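Local coordinates for protein YohF (Salmonella typhimurium, PDB 6WON) that probably acts as an oxidoreductase of the short-chain dehydrogenase/reductase family, perhaps an acetoin dehydrogenase, at residues Val223-Ser228 with Ser232-Gln237. Numbering follows the deposited sequence.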
loop_
_atom_site.group_PDB
_atom_site.type_symbol
_atom_site.label_atom_id
_atom_site.label_comp_id
_atom_site.label_asym_id
_atom_site.label_seq_id
_atom_site.Cartn_x
_atom_site.Cartn_y
_atom_site.Cartn_z
ATOM N N VAL B 223 -8.244 15.574 12.404
ATOM C CA VAL B 223 -7.098 16.100 13.141
ATOM C C VAL B 223 -7.445 16.267 14.618
ATOM O O VAL B 223 -6.656 15.900 15.503
ATOM C CB VAL B 223 -6.626 17.428 12.519
ATOM C CG1 VAL B 223 -5.604 18.096 13.435
ATOM C CG2 VAL B 223 -6.027 17.190 11.117
ATOM N N ALA B 224 -8.635 16.810 14.908
ATOM C CA ALA B 224 -9.077 16.927 16.301
ATOM C C ALA B 224 -9.160 15.564 16.982
ATOM O O ALA B 224 -8.732 15.416 18.131
ATOM C CB ALA B 224 -10.436 17.618 16.386
ATOM N N TRP B 225 -9.733 14.566 16.304
ATOM C CA TRP B 225 -9.831 13.245 16.920
ATOM C C TRP B 225 -8.449 12.698 17.265
ATOM O O TRP B 225 -8.255 12.132 18.345
ATOM C CB TRP B 225 -10.580 12.260 16.015
ATOM C CG TRP B 225 -10.609 10.887 16.654
ATOM C CD1 TRP B 225 -11.456 10.460 17.648
ATOM C CD2 TRP B 225 -9.717 9.792 16.393
ATOM N NE1 TRP B 225 -11.160 9.165 17.992
ATOM C CE2 TRP B 225 -10.092 8.736 17.249
ATOM C CE3 TRP B 225 -8.643 9.602 15.517
ATOM C CZ2 TRP B 225 -9.436 7.510 17.251
ATOM C CZ3 TRP B 225 -7.992 8.376 15.522
ATOM C CH2 TRP B 225 -8.391 7.348 16.382
ATOM N N LEU B 226 -7.475 12.880 16.369
ATOM C CA LEU B 226 -6.109 12.427 16.621
ATOM C C LEU B 226 -5.471 13.116 17.823
ATOM O O LEU B 226 -4.510 12.584 18.392
ATOM C CB LEU B 226 -5.251 12.656 15.382
ATOM C CG LEU B 226 -5.517 11.686 14.223
ATOM C CD1 LEU B 226 -4.820 12.152 12.970
ATOM C CD2 LEU B 226 -5.067 10.268 14.583
ATOM N N CYS B 227 -5.968 14.284 18.218
ATOM C CA CYS B 227 -5.481 14.960 19.414
ATOM C C CYS B 227 -6.262 14.585 20.664
ATOM O O CYS B 227 -5.948 15.093 21.747
ATOM C CB CYS B 227 -5.520 16.484 19.221
ATOM S SG CYS B 227 -4.523 17.038 17.830
ATOM N N SER B 228 -7.258 13.713 20.546
ATOM C CA SER B 228 -8.120 13.358 21.661
ATOM C C SER B 228 -7.618 12.095 22.363
ATOM O O SER B 228 -6.784 11.350 21.841
ATOM C CB SER B 228 -9.550 13.160 21.166
ATOM O OG SER B 228 -9.674 11.853 20.650
ATOM N N SER B 232 -5.288 7.255 21.508
ATOM C CA SER B 232 -4.038 6.902 22.183
ATOM C C SER B 232 -3.361 5.645 21.626
ATOM O O SER B 232 -2.225 5.361 22.011
ATOM C CB SER B 232 -4.303 6.729 23.680
ATOM O OG SER B 232 -5.590 6.166 23.874
ATOM N N TYR B 233 -4.008 4.879 20.750
ATOM C CA TYR B 233 -3.372 3.698 20.174
ATOM C C TYR B 233 -3.049 3.872 18.698
ATOM O O TYR B 233 -2.560 2.924 18.068
ATOM C CB TYR B 233 -4.254 2.454 20.377
ATOM C CG TYR B 233 -3.475 1.155 20.482
ATOM C CD1 TYR B 233 -2.514 0.977 21.475
ATOM C CD2 TYR B 233 -3.693 0.110 19.580
ATOM C CE1 TYR B 233 -1.801 -0.211 21.580
ATOM C CE2 TYR B 233 -2.989 -1.082 19.678
ATOM C CZ TYR B 233 -2.040 -1.242 20.676
ATOM O OH TYR B 233 -1.334 -2.428 20.780
ATOM N N THR B 234 -3.283 5.061 18.135
ATOM C CA THR B 234 -3.081 5.311 16.712
ATOM C C THR B 234 -1.772 6.059 16.512
ATOM O O THR B 234 -1.605 7.174 17.014
ATOM C CB THR B 234 -4.240 6.115 16.119
ATOM O OG1 THR B 234 -5.475 5.501 16.486
ATOM C CG2 THR B 234 -4.132 6.164 14.595
ATOM N N THR B 235 -0.849 5.454 15.773
ATOM C CA THR B 235 0.405 6.127 15.491
ATOM C C THR B 235 1.062 5.463 14.289
ATOM O O THR B 235 0.878 4.264 14.046
ATOM C CB THR B 235 1.326 6.106 16.715
ATOM O OG1 THR B 235 2.433 6.985 16.498
ATOM C CG2 THR B 235 1.837 4.686 16.997
ATOM N N GLY B 236 1.803 6.269 13.529
ATOM C CA GLY B 236 2.515 5.816 12.347
ATOM C C GLY B 236 1.677 5.652 11.101
ATOM O O GLY B 236 2.167 5.083 10.120
ATOM N N GLN B 237 0.440 6.142 11.090
ATOM C CA GLN B 237 -0.490 5.865 10.005
ATOM C C GLN B 237 -0.705 7.093 9.126
ATOM O O GLN B 237 -0.493 8.233 9.547
ATOM C CB GLN B 237 -1.831 5.378 10.565
ATOM C CG GLN B 237 -1.757 3.908 10.964
ATOM C CD GLN B 237 -1.318 3.053 9.783
ATOM O OE1 GLN B 237 -1.900 3.147 8.702
ATOM N NE2 GLN B 237 -0.277 2.252 9.968
#
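Thr234 reaches across to Trp225 and Leu226 near the C-terminal end of helix 216-226, and has the most surface buried by the contact. Its hydroxyl lies at the edge of the indole, near the ring plane, with OG1 3.5 Å from Trp225 CH2. With CG of Trp225 anti to the backbone N (chi1 177°) and the ring turned by chi2 of 80°, the far corner CH2 is what meets Thr234; the two side chains cross at about a right angle. The other branch of Thr234, CG2, meets Leu226 CD2 at 4.2 Å. A compact beta-branched threonine suits this place, since both branches pack, the methyl on the leucine and the hydroxyl merely touching the ring edge. Leu226, wholly apolar, also packs on Val183 of strand 178-185 and Ile138 of strand 135-140, so it joins the helix to the sheet.

No hydrogen bond links the two segments. Ser228 OG donates to Trp225 O at 2.7 Å, reaching a lone pair within the plane of the carbonyl, and Ser228 N binds the same oxygen at 2.9 Å, so two bonds grip it as the chain turns. Tryptophan is large enough to touch Thr234 at one corner while its NE1 bonds Ser221 OG of the second subunit, whose own Trp225 meets this ring with planes about 35° apart. Thr234 O accepts from Asn181 ND2, holding the loop to strand 178-185. This helix-to-strand connection, leading into 238-241, the outermost strand of this chain's seven-stranded parallel sheet, belongs to the Rossmann fold of short-chain dehydrogenases/reductases.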